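Local atomic coordinates of Lem22 (Legionella pneumophila subsp. pneumophila ATCC 43290, PDB entry 5WD9), a protein that is a Legionella effector of unestablished biochemical activity, folded as a small three-helix bundle that probably acts by binding other proteins. Residues A[30-35]-A[76-81]; A[14-19]-A[68-73]; A[6-11]-A[44-49]. All blocks are in the same frame, centred on the assembly; numbering follows the deposited sequence. Where two conformers were deposited one is given.

Interaction 1: A[30-35]-A[76-81]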
loop_
_atom_site.group_PDB
_atom_site.type_symbol
_atom_site.label_atom_id
_atom_site.label_comp_id
_atom_site.label_asym_id
_atom_site.label_seq_id
_atom_site.Cartn_x
_atom_site.Cartn_y
_atom_site.Cartn_z
ATOM N N ALA A 30 4.504 -0.951 16.088
ATOM C CA ALA A 30 5.103 -1.727 15.012
ATOM C C ALA A 30 4.124 -1.900 13.863
ATOM O O ALA A 30 4.506 -1.832 12.690
ATOM C CB ALA A 30 5.551 -3.089 15.544
ATOM N N GLN A 31 2.850 -2.126 14.187
ATOM C CA GLN A 31 1.838 -2.231 13.151
ATOM C C GLN A 31 1.769 -0.949 12.347
ATOM O O GLN A 31 1.730 -0.980 11.114
ATOM C CB GLN A 31 0.489 -2.502 13.809
ATOM C CG GLN A 31 -0.625 -2.689 12.817
ATOM C CD GLN A 31 -1.971 -2.886 13.468
ATOM O OE1 GLN A 31 -2.087 -2.910 14.696
ATOM N NE2 GLN A 31 -3.007 -3.027 12.644
ATOM N N LEU A 32 1.786 0.194 13.039
ATOM C CA LEU A 32 1.694 1.472 12.353
ATOM C C LEU A 32 2.873 1.689 11.425
ATOM O O LEU A 32 2.696 2.200 10.317
ATOM C CB LEU A 32 1.587 2.622 13.351
ATOM C CG LEU A 32 1.346 3.981 12.676
ATOM C CD1 LEU A 32 0.071 3.987 11.832
ATOM C CD2 LEU A 32 1.329 5.103 13.709
ATOM N N LYS A 33 4.077 1.290 11.837
ATOM C CA LYS A 33 5.228 1.510 10.979
ATOM C C LYS A 33 5.084 0.744 9.669
ATOM O O LYS A 33 5.367 1.286 8.599
ATOM C CB LYS A 33 6.512 1.111 11.701
ATOM C CG LYS A 33 7.759 1.417 10.889
ATOM C CD LYS A 33 8.162 2.886 11.028
ATOM C CE LYS A 33 8.340 3.558 9.664
ATOM N NZ LYS A 33 7.070 3.636 8.880
ATOM N N PHE A 34 4.628 -0.509 9.723
ATOM C CA PHE A 34 4.449 -1.280 8.492
ATOM C C PHE A 34 3.358 -0.674 7.619
ATOM O O PHE A 34 3.510 -0.582 6.390
ATOM C CB PHE A 34 4.109 -2.734 8.826
ATOM C CG PHE A 34 5.259 -3.514 9.383
ATOM C CD1 PHE A 34 6.430 -3.671 8.649
ATOM C CD2 PHE A 34 5.178 -4.094 10.642
ATOM C CE1 PHE A 34 7.495 -4.388 9.154
ATOM C CE2 PHE A 34 6.241 -4.817 11.149
ATOM C CZ PHE A 34 7.395 -4.966 10.400
ATOM N N LEU A 35 2.243 -0.268 8.230
ATOM C CA LEU A 35 1.157 0.325 7.460
ATOM C C LEU A 35 1.575 1.650 6.846
ATOM O O LEU A 35 1.227 1.945 5.695
ATOM C CB LEU A 35 -0.078 0.484 8.349
ATOM C CG LEU A 35 -0.680 -0.853 8.798
ATOM C CD1 LEU A 35 -1.750 -0.600 9.850
ATOM C CD2 LEU A 35 -1.263 -1.610 7.620
ATOM N N GLU A 76 -8.098 1.199 5.861
ATOM C CA GLU A 76 -8.871 0.807 7.030
ATOM C C GLU A 76 -7.978 0.325 8.165
ATOM O O GLU A 76 -8.208 0.683 9.321
ATOM C CB GLU A 76 -9.930 -0.234 6.695
ATOM C CG GLU A 76 -10.709 -0.591 7.944
ATOM C CD GLU A 76 -12.050 -1.204 7.662
ATOM O OE1 GLU A 76 -12.294 -1.584 6.500
ATOM O OE2 GLU A 76 -12.857 -1.299 8.611
ATOM N N LEU A 77 -6.954 -0.478 7.868
ATOM C CA LEU A 77 -6.075 -0.935 8.937
ATOM C C LEU A 77 -5.336 0.225 9.586
ATOM O O LEU A 77 -5.175 0.259 10.812
ATOM C CB LEU A 77 -5.065 -1.949 8.412
ATOM C CG LEU A 77 -5.644 -3.255 7.878
ATOM C CD1 LEU A 77 -4.571 -4.009 7.118
ATOM C CD2 LEU A 77 -6.166 -4.110 9.003
ATOM N N LYS A 78 -4.848 1.170 8.774
ATOM C CA LYS A 78 -4.117 2.316 9.299
ATOM C C LYS A 78 -5.009 3.161 10.186
ATOM O O LYS A 78 -4.585 3.625 11.247
ATOM C CB LYS A 78 -3.562 3.137 8.135
ATOM C CG LYS A 78 -2.561 4.208 8.542
ATOM C CD LYS A 78 -1.911 4.844 7.313
ATOM C CE LYS A 78 -2.943 5.548 6.446
ATOM N NZ LYS A 78 -3.284 6.891 7.005
ATOM N N ASP A 79 -6.257 3.360 9.768
ATOM C CA ASP A 79 -7.165 4.166 10.562
ATOM C C ASP A 79 -7.440 3.498 11.900
ATOM O O ASP A 79 -7.414 4.150 12.947
ATOM C CB ASP A 79 -8.455 4.350 9.775
ATOM C CG ASP A 79 -9.424 5.253 10.456
ATOM O OD1 ASP A 79 -9.103 6.456 10.569
ATOM O OD2 ASP A 79 -10.512 4.777 10.830
ATOM N N LYS A 80 -7.703 2.192 11.886
ATOM C CA LYS A 80 -7.957 1.486 13.137
ATOM C C LYS A 80 -6.739 1.534 14.049
ATOM O O LYS A 80 -6.861 1.765 15.260
ATOM C CB LYS A 80 -8.346 0.035 12.843
ATOM C CG LYS A 80 -9.631 -0.118 12.048
ATOM C CD LYS A 80 -10.847 0.050 12.927
ATOM C CE LYS A 80 -12.027 0.585 12.142
ATOM N NZ LYS A 80 -13.144 0.948 13.054
ATOM N N CYS A 81 -5.549 1.318 13.490
ATOM C CA CYS A 81 -4.333 1.370 14.283
ATOM C C CYS A 81 -4.138 2.742 14.919
ATOM O O CYS A 81 -3.903 2.851 16.126
ATOM C CB CYS A 81 -3.163 1.030 13.375
ATOM S SG CYS A 81 -1.615 0.899 14.242
#
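Gln-31 reaches from helix 28-52 along the flank of Cys-81 on helix 58-87, and nearly every atom of its side chain has the same neighbour. Its CG stands anti to the backbone N (chi1 -177°) and the chain stays extended beyond it, so CB, CG, CD and OE1 pass the thiol in turn. CB and CG of Gln-31 each lie 4.0 Å from Cys-81 SG, CD faces both SG and CB of Cys-81, and the amide end finishes with Gln-31 OE1 3.9 Å from Cys-81 SG and Gln-31 NE2 4.1 Å from Cys-81 CB. No hydrogen bond crosses between 30-35 and 76-81: the carboxamide lies over the cysteine as a flat cover.

The sulfur, anti to its own backbone N, points toward helix 28-52 and rests on N and CB of Leu-32, with Leu-32 CB 3.7 Å from Cys-81 SG. The two segments run antiparallel at 148°, their axes 9.7 Å apart, as neighbouring helices of a three-helix bundle do; helix 4-24 closes the third side, where Ala-22 touches Leu-35 and Ile-19 touches Leu-77.

One turn beyond Leu-32, both methyls of Leu-35 meet Leu-77 CB, with Leu-35 CD2 3.9 Å from it. CD1 goes on to the main chain, 3.7 Å from Leu-77 O, and to Cys-81 CB; CD2 goes on to Leu-77 CD1. Both leucines have CG anti to the carbonyl carbon, and their chains cross at about a right angle. Lys-78 borders the contact with its backbone N against Leu-35 CD1 and with its CG, 4.2 Å from Leu-32 CD1, while the rest of the lysine turns away along helix 28-52 past Glu-36 and His-39.

Interaction 2: A[14-19]-A[68-73]; sequences YMEDQI and RSLYEE
Segments 14-19 and 68-73 are helical throughout and run in nearly the same direction, 30° apart, with axes 10.0 Å from each other. Their backbones come nearest at Met-15 and Leu-70, whose CA atoms are 6.8 Å apart; no hydrogen bond joins them, and side chains pack on side chains and on main-chain atoms.

Leu-70 is the central side chain of the contact. With CG anti to the carbonyl carbon (chi1 -67°) it divides its methyls between successive turns of helix 4-24: CD1 goes to the main chain at Glu-16, and Leu-70 CD2 lies 4.0 Å from Ile-19 CD1. The two side chains cross obliquely. That same Ile-19 methyl also reaches past the leucine to the helix backbone, 3.5 Å from Leu-70 O. The other branch, CG2, anti to the backbone N, meets the carboxylate of Glu-73, with Ile-19 CG2 3.9 Å from Glu-73 OE1. Glu-73 gets there by a fully extended chain, and its OE2 forms a salt bridge with Lys-23, which should hold the charged group at the border of the apolar patch.

Met-15 reaches the same helix beside Ile-19. Its chain runs straight through chi2 and bends at chi3 (79°), which lays the terminal methyl against the backbone between Leu-70 and Tyr-71: Met-15 CE is 3.8 Å from Tyr-71 N and 4.2 Å from Tyr-71 CB. The phenol itself leads away from helix 4-24 and stacks with the ring of His-42. Glu-16 stays at the margin, its OE1 paired with Lys-12.

Helix 28-52 packs against these two helices as the third member of the bundle, its His-42 touching both Met-15 and Tyr-71. Ile-67 meets Met-15, and Met-74 and Leu-77 meet Ile-19, continuing the apolar contact along helix 58-87.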
loop_
_atom_site.group_PDB
_atom_site.type_symbol
_atom_site.label_atom_id
_atom_site.label_comp_id
_atom_site.label_asym_id
_atom_site.label_seq_id
_atom_site.Cartn_x
_atom_site.Cartn_y
_atom_site.Cartn_z
ATOM N N TYR A 14 5.297 -5.122 -2.372
ATOM C CA TYR A 14 5.740 -4.374 -1.197
ATOM C C TYR A 14 4.569 -4.117 -0.256
ATOM O O TYR A 14 4.659 -4.362 0.947
ATOM C CB TYR A 14 6.366 -3.057 -1.660
ATOM C CG TYR A 14 6.863 -2.180 -0.538
ATOM C CD1 TYR A 14 8.193 -2.200 -0.169
ATOM C CD2 TYR A 14 6.013 -1.315 0.142
ATOM C CE1 TYR A 14 8.658 -1.393 0.848
ATOM C CE2 TYR A 14 6.478 -0.515 1.163
ATOM C CZ TYR A 14 7.792 -0.557 1.497
ATOM O OH TYR A 14 8.257 0.243 2.531
ATOM N N MET A 15 3.455 -3.636 -0.801
ATOM C CA MET A 15 2.293 -3.346 0.034
ATOM C C MET A 15 1.744 -4.609 0.670
ATOM O O MET A 15 1.397 -4.611 1.855
ATOM C CB MET A 15 1.207 -2.662 -0.790
ATOM C CG MET A 15 1.563 -1.251 -1.230
ATOM S SD MET A 15 0.243 -0.493 -2.201
ATOM C CE MET A 15 -0.889 -0.015 -0.888
ATOM N N GLU A 16 1.646 -5.694 -0.104
ATOM C CA GLU A 16 1.138 -6.942 0.451
ATOM C C GLU A 16 2.027 -7.422 1.590
ATOM O O GLU A 16 1.529 -7.845 2.642
ATOM C CB GLU A 16 1.033 -7.996 -0.649
ATOM C CG GLU A 16 0.366 -9.284 -0.204
ATOM C CD GLU A 16 -0.118 -10.114 -1.373
ATOM O OE1 GLU A 16 -0.488 -9.526 -2.415
ATOM O OE2 GLU A 16 -0.121 -11.357 -1.248
ATOM N N ASP A 17 3.343 -7.329 1.408
ATOM C CA ASP A 17 4.296 -7.742 2.430
ATOM C C ASP A 17 4.153 -6.900 3.689
ATOM O O ASP A 17 4.133 -7.429 4.802
ATOM C CB ASP A 17 5.709 -7.611 1.862
ATOM C CG ASP A 17 6.772 -7.959 2.858
ATOM O OD1 ASP A 17 7.022 -9.166 3.032
ATOM O OD2 ASP A 17 7.362 -7.038 3.464
ATOM N N GLN A 18 4.070 -5.580 3.539
ATOM C CA GLN A 18 3.966 -4.723 4.715
ATOM C C GLN A 18 2.632 -4.894 5.427
ATOM O O GLN A 18 2.581 -4.881 6.659
ATOM C CB GLN A 18 4.193 -3.272 4.314
ATOM C CG GLN A 18 5.572 -2.998 3.713
ATOM C CD GLN A 18 6.689 -3.236 4.712
ATOM O OE1 GLN A 18 6.924 -2.403 5.587
ATOM N NE2 GLN A 18 7.381 -4.364 4.588
ATOM N N ILE A 19 1.548 -5.064 4.677
ATOM C CA ILE A 19 0.244 -5.279 5.293
ATOM C C ILE A 19 0.247 -6.583 6.077
ATOM O O ILE A 19 -0.270 -6.655 7.201
ATOM C CB ILE A 19 -0.857 -5.241 4.216
ATOM C CG1 ILE A 19 -1.048 -3.807 3.729
ATOM C CG2 ILE A 19 -2.169 -5.852 4.744
ATOM C CD1 ILE A 19 -1.823 -3.677 2.412
ATOM N N ARG A 68 -5.088 -1.294 -5.894
ATOM C CA ARG A 68 -6.179 -0.534 -5.307
ATOM C C ARG A 68 -6.805 -1.298 -4.149
ATOM O O ARG A 68 -7.149 -0.710 -3.118
ATOM C CB ARG A 68 -7.206 -0.217 -6.390
ATOM C CG ARG A 68 -8.467 0.409 -5.849
ATOM C CD ARG A 68 -8.279 1.834 -5.424
ATOM N NE ARG A 68 -9.523 2.354 -4.858
ATOM C CZ ARG A 68 -9.700 3.605 -4.453
ATOM N NH1 ARG A 68 -8.706 4.471 -4.534
ATOM N NH2 ARG A 68 -10.873 3.982 -3.956
ATOM N N SER A 69 -6.968 -2.609 -4.302
ATOM C CA SER A 69 -7.525 -3.400 -3.213
ATOM C C SER A 69 -6.634 -3.329 -1.982
ATOM O O SER A 69 -7.128 -3.195 -0.854
ATOM C CB SER A 69 -7.671 -4.847 -3.672
ATOM O OG SER A 69 -8.149 -5.665 -2.615
ATOM N N LEU A 70 -5.318 -3.430 -2.176
ATOM C CA LEU A 70 -4.396 -3.326 -1.050
ATOM C C LEU A 70 -4.435 -1.933 -0.438
ATOM O O LEU A 70 -4.334 -1.783 0.785
ATOM C CB LEU A 70 -2.988 -3.664 -1.516
ATOM C CG LEU A 70 -2.821 -5.118 -1.936
ATOM C CD1 LEU A 70 -1.538 -5.279 -2.732
ATOM C CD2 LEU A 70 -2.823 -6.030 -0.713
ATOM N N TYR A 71 -4.553 -0.900 -1.273
ATOM C CA TYR A 71 -4.646 0.464 -0.765
ATOM C C TYR A 71 -5.865 0.630 0.127
ATOM O O TYR A 71 -5.779 1.215 1.214
ATOM C CB TYR A 71 -4.675 1.432 -1.946
ATOM C CG TYR A 71 -4.954 2.864 -1.590
ATOM C CD1 TYR A 71 -4.038 3.624 -0.871
ATOM C CD2 TYR A 71 -6.139 3.465 -1.969
ATOM C CE1 TYR A 71 -4.304 4.939 -0.544
ATOM C CE2 TYR A 71 -6.409 4.776 -1.656
ATOM C CZ TYR A 71 -5.488 5.501 -0.941
ATOM O OH TYR A 71 -5.797 6.808 -0.630
ATOM N N GLU A 72 -7.022 0.131 -0.322
ATOM C CA GLU A 72 -8.237 0.260 0.474
ATOM C C GLU A 72 -8.115 -0.494 1.788
ATOM O O GLU A 72 -8.519 0.007 2.839
ATOM C CB GLU A 72 -9.438 -0.250 -0.325
ATOM C CG GLU A 72 -9.817 0.655 -1.477
ATOM C CD GLU A 72 -10.488 1.924 -1.004
ATOM O OE1 GLU A 72 -11.107 1.902 0.083
ATOM O OE2 GLU A 72 -10.398 2.945 -1.715
ATOM N N GLU A 73 -7.537 -1.696 1.754
ATOM C CA GLU A 73 -7.334 -2.435 2.994
ATOM C C GLU A 73 -6.395 -1.668 3.923
ATOM O O GLU A 73 -6.630 -1.582 5.138
ATOM C CB GLU A 73 -6.755 -3.811 2.673
ATOM C CG GLU A 73 -6.547 -4.658 3.928
ATOM C CD GLU A 73 -5.889 -5.992 3.651
ATOM O OE1 GLU A 73 -5.326 -6.183 2.557
ATOM O OE2 GLU A 73 -5.930 -6.848 4.561
#

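Interaction 3: A[6-11]-A[44-49]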
loop_
_atom_site.group_PDB
_atom_site.type_symbol
_atom_site.label_atom_id
_atom_site.label_comp_id
_atom_site.label_asym_id
_atom_site.label_seq_id
_atom_site.Cartn_x
_atom_site.Cartn_y
_atom_site.Cartn_z
ATOM N N THR A 6 7.422 -2.951 -13.944
ATOM C CA THR A 6 8.264 -3.419 -12.852
ATOM C C THR A 6 7.996 -2.641 -11.577
ATOM O O THR A 6 7.960 -3.226 -10.490
ATOM C CB THR A 6 9.731 -3.321 -13.262
ATOM O OG1 THR A 6 9.910 -4.115 -14.439
ATOM C CG2 THR A 6 10.635 -3.844 -12.178
ATOM N N GLU A 7 7.820 -1.316 -11.680
ATOM C CA GLU A 7 7.521 -0.524 -10.493
ATOM C C GLU A 7 6.205 -0.949 -9.863
ATOM O O GLU A 7 6.107 -1.047 -8.633
ATOM C CB GLU A 7 7.511 0.965 -10.824
ATOM C CG GLU A 7 8.872 1.510 -11.243
ATOM C CD GLU A 7 9.860 1.684 -10.098
ATOM O OE1 GLU A 7 9.499 1.485 -8.919
ATOM O OE2 GLU A 7 11.025 2.032 -10.391
ATOM N N LEU A 8 5.186 -1.228 -10.676
ATOM C CA LEU A 8 3.909 -1.637 -10.105
ATOM C C LEU A 8 3.978 -3.046 -9.533
ATOM O O LEU A 8 3.340 -3.331 -8.515
ATOM C CB LEU A 8 2.786 -1.503 -11.133
ATOM C CG LEU A 8 2.434 -0.056 -11.466
ATOM C CD1 LEU A 8 1.185 -0.031 -12.323
ATOM C CD2 LEU A 8 2.249 0.788 -10.204
ATOM N N THR A 9 4.742 -3.941 -10.162
ATOM C CA THR A 9 4.955 -5.265 -9.592
ATOM C C THR A 9 5.601 -5.153 -8.218
ATOM O O THR A 9 5.141 -5.759 -7.247
ATOM C CB THR A 9 5.829 -6.095 -10.533
ATOM O OG1 THR A 9 5.131 -6.275 -11.771
ATOM C CG2 THR A 9 6.123 -7.463 -9.937
ATOM N N ARG A 10 6.652 -4.343 -8.118
ATOM C CA ARG A 10 7.308 -4.150 -6.833
ATOM C C ARG A 10 6.366 -3.527 -5.822
ATOM O O ARG A 10 6.348 -3.941 -4.661
ATOM C CB ARG A 10 8.556 -3.279 -6.989
ATOM C CG ARG A 10 9.784 -4.043 -7.480
ATOM C CD ARG A 10 11.040 -3.145 -7.612
ATOM N NE ARG A 10 11.147 -2.184 -6.521
ATOM C CZ ARG A 10 11.721 -0.991 -6.623
ATOM N NH1 ARG A 10 12.266 -0.589 -7.765
ATOM N NH2 ARG A 10 11.726 -0.186 -5.583
ATOM N N LEU A 11 5.571 -2.533 -6.235
ATOM C CA LEU A 11 4.698 -1.843 -5.294
ATOM C C LEU A 11 3.635 -2.790 -4.761
ATOM O O LEU A 11 3.364 -2.818 -3.552
ATOM C CB LEU A 11 4.042 -0.626 -5.944
ATOM C CG LEU A 11 2.980 0.044 -5.060
ATOM C CD1 LEU A 11 3.588 0.643 -3.814
ATOM C CD2 LEU A 11 2.211 1.084 -5.853
ATOM N N VAL A 44 4.203 7.572 -3.154
ATOM C CA VAL A 44 5.315 7.941 -4.025
ATOM C C VAL A 44 5.152 7.306 -5.402
ATOM O O VAL A 44 5.232 7.975 -6.440
ATOM C CB VAL A 44 6.649 7.550 -3.363
ATOM C CG1 VAL A 44 7.805 7.720 -4.348
ATOM C CG2 VAL A 44 6.878 8.356 -2.082
ATOM N N LYS A 45 4.898 6.009 -5.437
ATOM C CA LYS A 45 4.921 5.288 -6.709
ATOM C C LYS A 45 3.679 5.557 -7.550
ATOM O O LYS A 45 3.765 5.642 -8.776
ATOM C CB LYS A 45 5.093 3.789 -6.463
ATOM C CG LYS A 45 6.451 3.409 -5.877
ATOM C CD LYS A 45 7.593 3.706 -6.824
ATOM C CE LYS A 45 8.916 3.416 -6.141
ATOM N NZ LYS A 45 10.015 3.538 -7.131
ATOM N N MET A 46 2.511 5.673 -6.926
ATOM C CA MET A 46 1.329 5.976 -7.728
ATOM C C MET A 46 1.343 7.412 -8.225
ATOM O O MET A 46 0.816 7.690 -9.308
ATOM C CB MET A 46 0.059 5.655 -6.949
ATOM C CG MET A 46 -0.068 4.182 -6.591
ATOM S SD MET A 46 -0.091 3.060 -8.019
ATOM C CE MET A 46 -1.653 3.518 -8.765
ATOM N N GLY A 47 1.942 8.332 -7.468
ATOM C CA GLY A 47 2.123 9.678 -7.983
ATOM C C GLY A 47 2.918 9.677 -9.271
ATOM O O GLY A 47 2.554 10.348 -10.241
ATOM N N SER A 48 3.997 8.891 -9.314
ATOM C CA SER A 48 4.795 8.795 -10.531
ATOM C C SER A 48 4.021 8.119 -11.656
ATOM O O SER A 48 4.135 8.522 -12.820
ATOM C CB SER A 48 6.087 8.036 -10.242
ATOM O OG SER A 48 6.867 8.738 -9.289
ATOM N N LEU A 49 3.251 7.076 -11.332
ATOM C CA LEU A 49 2.464 6.394 -12.353
ATOM C C LEU A 49 1.474 7.347 -13.008
ATOM O O LEU A 49 1.346 7.370 -14.239
ATOM C CB LEU A 49 1.734 5.200 -11.738
ATOM C CG LEU A 49 0.879 4.413 -12.736
ATOM C CD1 LEU A 49 1.756 3.575 -13.666
ATOM C CD2 LEU A 49 -0.144 3.543 -12.039
#
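Lys-45 NZ donates to Glu-7 OE1 at 2.8 Å, a salt bridge and the one hydrogen bond between 6-11 and 44-49. The ammonium comes from above the carboxylate plane, 46° out of it. Both chains bend at chi2, and they meet at about a right angle. OE1 also faces Arg-10 one turn along its own helix: Arg-10 NH1 is 3.6 Å from Glu-7 OE1, a long pairing of charges toward which no N-H points. The two cations are themselves close, with Arg-10 NH2 4.4 Å from Lys-45 NZ.

Beside this network the antiparallel helices, 155° apart, pack apolar groups at right angles. SD of Met-46 touches two leucine methyls, 3.7 Å from Leu-11 CD2 and 3.9 Å from Leu-8 CD2. Leu-8 CD1 meets Leu-49 CD2 at 3.8 Å, and Val-60 and Ile-67 of helix 58-87 close over Leu-8. Sharing one carboxylate oxygen between two cations probably keeps Glu-7 ionised and offsets the repulsion between Arg-10 and Lys-45, so an ionic edge borders a hydrophobic interior.

In the fold
The three contacts each join a different pair of the three helices: interaction 3 pairs 4-24 with 28-52, interaction 2 pairs 4-24 with 58-87, and interaction 1 pairs 28-52 with 58-87. Interaction 2 lies near the middle, and interactions 1 and 3 on opposite sides of the chain's centre, about 21 Å apart between centres. Interactions 1 and 2 touch, through Phe-34 on Gln-18 and Leu-77 on Ile-19. Along the chain the segments come as 6-11, 14-19, 30-35, 44-49, 68-73, 76-81, so the first segments of interactions 3, 2 and 1 precede all the second ones. This is consistent with a single up-down-up three-helix bundle in which every helix packs on both others.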